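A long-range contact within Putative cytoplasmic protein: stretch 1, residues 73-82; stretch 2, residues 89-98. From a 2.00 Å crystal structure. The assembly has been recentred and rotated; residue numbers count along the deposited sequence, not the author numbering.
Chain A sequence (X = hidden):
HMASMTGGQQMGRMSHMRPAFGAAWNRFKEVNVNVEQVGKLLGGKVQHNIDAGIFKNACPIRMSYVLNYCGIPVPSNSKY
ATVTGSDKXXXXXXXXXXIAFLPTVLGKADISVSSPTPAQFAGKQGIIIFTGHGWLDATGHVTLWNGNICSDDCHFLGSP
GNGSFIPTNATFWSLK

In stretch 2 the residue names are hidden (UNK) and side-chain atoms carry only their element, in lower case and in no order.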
# COMPACT_ATOMS: atom_id res chain seq x y z
N PRO A 73 -6.57 12.23 -1.25
CA PRO A 73 -6.91 11.93 -2.64
C PRO A 73 -5.66 11.68 -3.47
O PRO A 73 -4.75 12.52 -3.43
CB PRO A 73 -7.67 13.19 -3.10
CG PRO A 73 -7.16 14.29 -2.21
CD PRO A 73 -6.79 13.65 -0.89
N VAL A 74 -5.59 10.56 -4.18
CA VAL A 74 -4.44 10.29 -5.05
C VAL A 74 -4.39 11.37 -6.14
O VAL A 74 -5.38 11.57 -6.85
CB VAL A 74 -4.51 8.87 -5.66
CG1 VAL A 74 -3.45 8.67 -6.75
CG2 VAL A 74 -4.37 7.80 -4.57
N PRO A 75 -3.25 12.07 -6.25
CA PRO A 75 -3.14 13.28 -7.08
C PRO A 75 -3.03 12.99 -8.57
O PRO A 75 -2.82 11.83 -8.95
CB PRO A 75 -1.84 13.92 -6.58
CG PRO A 75 -1.00 12.74 -6.19
CD PRO A 75 -1.95 11.71 -5.64
N SER A 76 -3.18 14.02 -9.41
CA SER A 76 -2.88 13.91 -10.83
C SER A 76 -1.51 14.53 -11.07
O SER A 76 -1.38 15.75 -11.19
CB SER A 76 -3.94 14.62 -11.68
OG SER A 76 -3.79 14.31 -13.06
N ASN A 77 -0.49 13.68 -11.11
CA ASN A 77 0.89 14.14 -11.06
C ASN A 77 1.74 13.28 -11.97
O ASN A 77 1.46 12.09 -12.13
CB ASN A 77 1.39 14.05 -9.62
CG ASN A 77 2.69 14.78 -9.40
OD1 ASN A 77 3.77 14.23 -9.61
ND2 ASN A 77 2.60 16.03 -8.95
N SER A 78 2.78 13.86 -12.56
CA SER A 78 3.65 13.14 -13.47
C SER A 78 4.52 12.10 -12.74
O SER A 78 5.07 11.21 -13.38
CB SER A 78 4.53 14.10 -14.27
OG SER A 78 5.25 14.99 -13.43
N LYS A 79 4.62 12.22 -11.42
CA LYS A 79 5.44 11.29 -10.64
C LYS A 79 4.75 9.95 -10.41
O LYS A 79 5.42 8.95 -10.11
CB LYS A 79 5.84 11.91 -9.30
CG LYS A 79 6.75 13.12 -9.41
CD LYS A 79 7.01 13.76 -8.06
CE LYS A 79 6.58 15.22 -8.07
NZ LYS A 79 7.08 15.97 -6.88
N TYR A 80 3.43 9.92 -10.57
CA TYR A 80 2.66 8.74 -10.20
C TYR A 80 1.74 8.28 -11.32
O TYR A 80 0.92 9.06 -11.81
CB TYR A 80 1.85 9.03 -8.92
CG TYR A 80 2.67 9.75 -7.86
CD1 TYR A 80 3.70 9.10 -7.19
CD2 TYR A 80 2.42 11.08 -7.55
CE1 TYR A 80 4.45 9.76 -6.24
CE2 TYR A 80 3.17 11.74 -6.59
CZ TYR A 80 4.18 11.07 -5.94
OH TYR A 80 4.93 11.72 -4.99
N ALA A 81 1.87 7.02 -11.73
CA ALA A 81 1.02 6.46 -12.78
C ALA A 81 -0.36 6.15 -12.20
O ALA A 81 -0.47 5.39 -11.24
CB ALA A 81 1.64 5.20 -13.37
N THR A 82 -1.39 6.76 -12.78
CA THR A 82 -2.74 6.61 -12.25
C THR A 82 -3.75 6.36 -13.36
O THR A 82 -3.61 6.89 -14.47
CB THR A 82 -3.18 7.88 -11.46
OG1 THR A 82 -3.19 9.01 -12.34
CG2 THR A 82 -2.22 8.15 -10.29
N UNK A 89 -12.21 8.43 -9.03
CA UNK A 89 -11.02 8.67 -8.22
C UNK A 89 -9.80 8.01 -8.85
O UNK A 89 -9.94 7.04 -9.62
c UNK A 89 -12.47 8.87 -6.11
n UNK A 89 -13.42 11.06 -4.26
c UNK A 89 -11.25 8.21 -6.77
c UNK A 89 -13.56 9.60 -3.96
c UNK A 89 -12.46 8.75 -4.59
N UNK A 90 -8.61 8.54 -8.55
CA UNK A 90 -7.37 8.04 -9.16
C UNK A 90 -6.72 6.89 -8.38
O UNK A 90 -6.67 6.89 -7.14
n UNK A 90 -6.39 12.53 -11.22
n UNK A 90 -8.11 13.47 -10.00
c UNK A 90 -7.36 13.43 -11.10
n UNK A 90 -7.59 14.29 -12.09
c UNK A 90 -6.37 9.19 -9.35
c UNK A 90 -6.83 10.24 -10.36
c UNK A 90 -6.05 11.54 -10.19
N UNK A 91 -6.22 5.91 -9.13
CA UNK A 91 -5.61 4.72 -8.56
C UNK A 91 -4.23 4.48 -9.16
O UNK A 91 -4.09 4.41 -10.39
c UNK A 91 -7.86 3.09 -6.68
c UNK A 91 -7.80 3.62 -7.96
o UNK A 91 -11.28 3.93 -5.69
c UNK A 91 -9.03 3.20 -5.92
c UNK A 91 -6.54 3.52 -8.79
c UNK A 91 -10.13 3.83 -6.43
c UNK A 91 -8.93 4.26 -8.46
c UNK A 91 -10.09 4.37 -7.70
N UNK A 92 -3.22 4.38 -8.29
CA UNK A 92 -1.87 4.00 -8.73
C UNK A 92 -1.84 2.49 -8.91
O UNK A 92 -2.58 1.77 -8.23
c UNK A 92 -0.80 4.41 -7.71
s UNK A 92 0.64 6.34 -6.27
c UNK A 92 -0.78 5.89 -7.33
c UNK A 92 0.13 8.02 -5.85
N UNK A 93 -1.01 2.01 -9.83
CA UNK A 93 -0.94 0.58 -10.13
C UNK A 93 0.51 0.06 -10.12
O UNK A 93 0.75 -1.12 -10.36
c UNK A 93 -1.59 2.29 -12.98
c UNK A 93 -1.07 2.99 -14.05
c UNK A 93 0.52 1.22 -14.44
c UNK A 93 -0.00 2.46 -14.78
c UNK A 93 -1.07 1.05 -12.63
c UNK A 93 -1.64 0.28 -11.47
c UNK A 93 -0.01 0.53 -13.37
N UNK A 94 1.46 0.96 -9.80
CA UNK A 94 2.86 0.59 -9.57
C UNK A 94 3.25 0.78 -8.11
O UNK A 94 3.07 1.86 -7.53
c UNK A 94 3.74 1.03 -11.93
n UNK A 94 5.13 3.82 -14.90
c UNK A 94 4.23 2.88 -15.14
c UNK A 94 3.79 1.42 -10.46
n UNK A 94 3.86 2.05 -14.17
c UNK A 94 4.38 2.09 -12.80
n UNK A 94 3.70 2.76 -16.35
N UNK A 95 3.80 -0.26 -7.50
CA UNK A 95 4.08 -0.19 -6.07
C UNK A 95 5.17 0.84 -5.72
O UNK A 95 5.13 1.46 -4.65
c UNK A 95 4.37 -1.59 -5.46
c UNK A 95 5.77 -2.08 -5.83
c UNK A 95 4.17 -1.57 -3.96
N UNK A 96 6.12 1.04 -6.63
CA UNK A 96 7.19 2.02 -6.42
C UNK A 96 6.61 3.44 -6.30
O UNK A 96 7.12 4.28 -5.55
c UNK A 96 8.38 4.09 -10.76
c UNK A 96 8.29 3.19 -8.43
n UNK A 96 8.23 3.80 -12.21
c UNK A 96 8.42 2.83 -9.91
c UNK A 96 8.21 1.94 -7.56
N UNK A 97 5.53 3.68 -7.03
CA UNK A 97 4.86 4.98 -7.01
C UNK A 97 4.14 5.21 -5.68
O UNK A 97 4.16 6.31 -5.14
o UNK A 97 5.72 5.43 -9.61
c UNK A 97 4.50 5.14 -9.52
c UNK A 97 3.85 5.08 -8.15
o UNK A 97 3.79 4.91 -10.52
N UNK A 98 3.49 4.17 -5.16
CA UNK A 98 2.81 4.29 -3.87
C UNK A 98 3.85 4.53 -2.78
O UNK A 98 3.69 5.40 -1.90
c UNK A 98 1.29 2.98 -2.25
c UNK A 98 -0.94 4.33 -3.27
s UNK A 98 0.26 4.44 -1.93
c UNK A 98 2.00 3.02 -3.60
O HOH W 1 -7.85 10.53 -6.59
O HOH W 2 1.39 3.90 -10.26

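Position 89 carries four carbons in a row ending in a nitrogen, with no branch. This is lysine, Lys89, and its side chain stays out of the contact.

Position 90 has three carbons, a nitrogen, then a carbon holding two more nitrogens. Its backbone O lies 3.3 Å from Val74 CB, and its chain runs out along stretch 1 past Pro75 O to Ser76 CB. The guanidinium makes it Arg90, with CD 3.5 Å from Pro75 O and NE 3.3 Å from Ser76 CB. Water 1 ties the backbones together here, donating to Val74 O (2.7 Å) and accepting from Arg90 N (2.9 Å).

Position 91 shows one carbon and a six-carbon ring bearing an oxygen. Its CA-to-CB bond points away, and its backbone O sits 3.2 Å from Thr82 CA in a CA-H...O contact. The ring with its oxygen is that of Tyr91.

Position 92 is unbranched: two carbons, a sulfur, a carbon. The terminal carbon of position 92 lies 3.7 Å from Val74 CG1, 3.7 Å from Tyr80 CB and 4.2 Å from Pro75 CD, meeting apolar carbons of three residues. The thioether is that of Met92, whose CA also makes a CA-H...O contact with Ala81 O, at 3.2 Å.

Position 93 has one carbon and a plain six-carbon ring, which reaches back to the methyl of Ala81. It is Phe93, with CZ 3.5 Å from Ala81 CB.

Position 94 repeats the guanidinium pattern, and one face of this planar group covers the methyl of Ala81. It is Arg94, at the N-cap position, with CZ 3.9 Å from Ala81 CB.

Position 95, one carbon carrying two others, is Val95, out of reach. Position 96, four carbons ending in nitrogen, is Lys96, which also makes no contact with stretch 1.

Position 97 has two carbons, the second carrying two oxygens. One oxygen lies 3.1 Å from Ala81 N, and the carboxylate identifies Asp97. Ala81 N donates a nearly straight hydrogen bond to OD2.

Position 98, two carbons, sulfur, carbon, is Met98; its CA-to-CB bond points away from stretch 1.

The contact combines three elements. Arg90 runs along Val74 to Ser76, with water 1 bridging the backbones. Met92 threads an unbranched chain among Val74, Pro75 and Tyr80, while Thr82 packs against Tyr91 O and Met92 CG. At Ala81, beside Phe93 and Arg94, Asp97 OD2 accepts the hydrogen bond from N, while water 2 donates to Ala81 O (2.6 Å) and Asp97 OD2 (2.6 Å) and accepts from Arg94 N (3.0 Å). For a designer, the lesson is that a carboxylate and a water meet the backbone N and O of Ala81, beside apolar packing.

Stretch 2, residues 89-98: KRYMFRVKDM
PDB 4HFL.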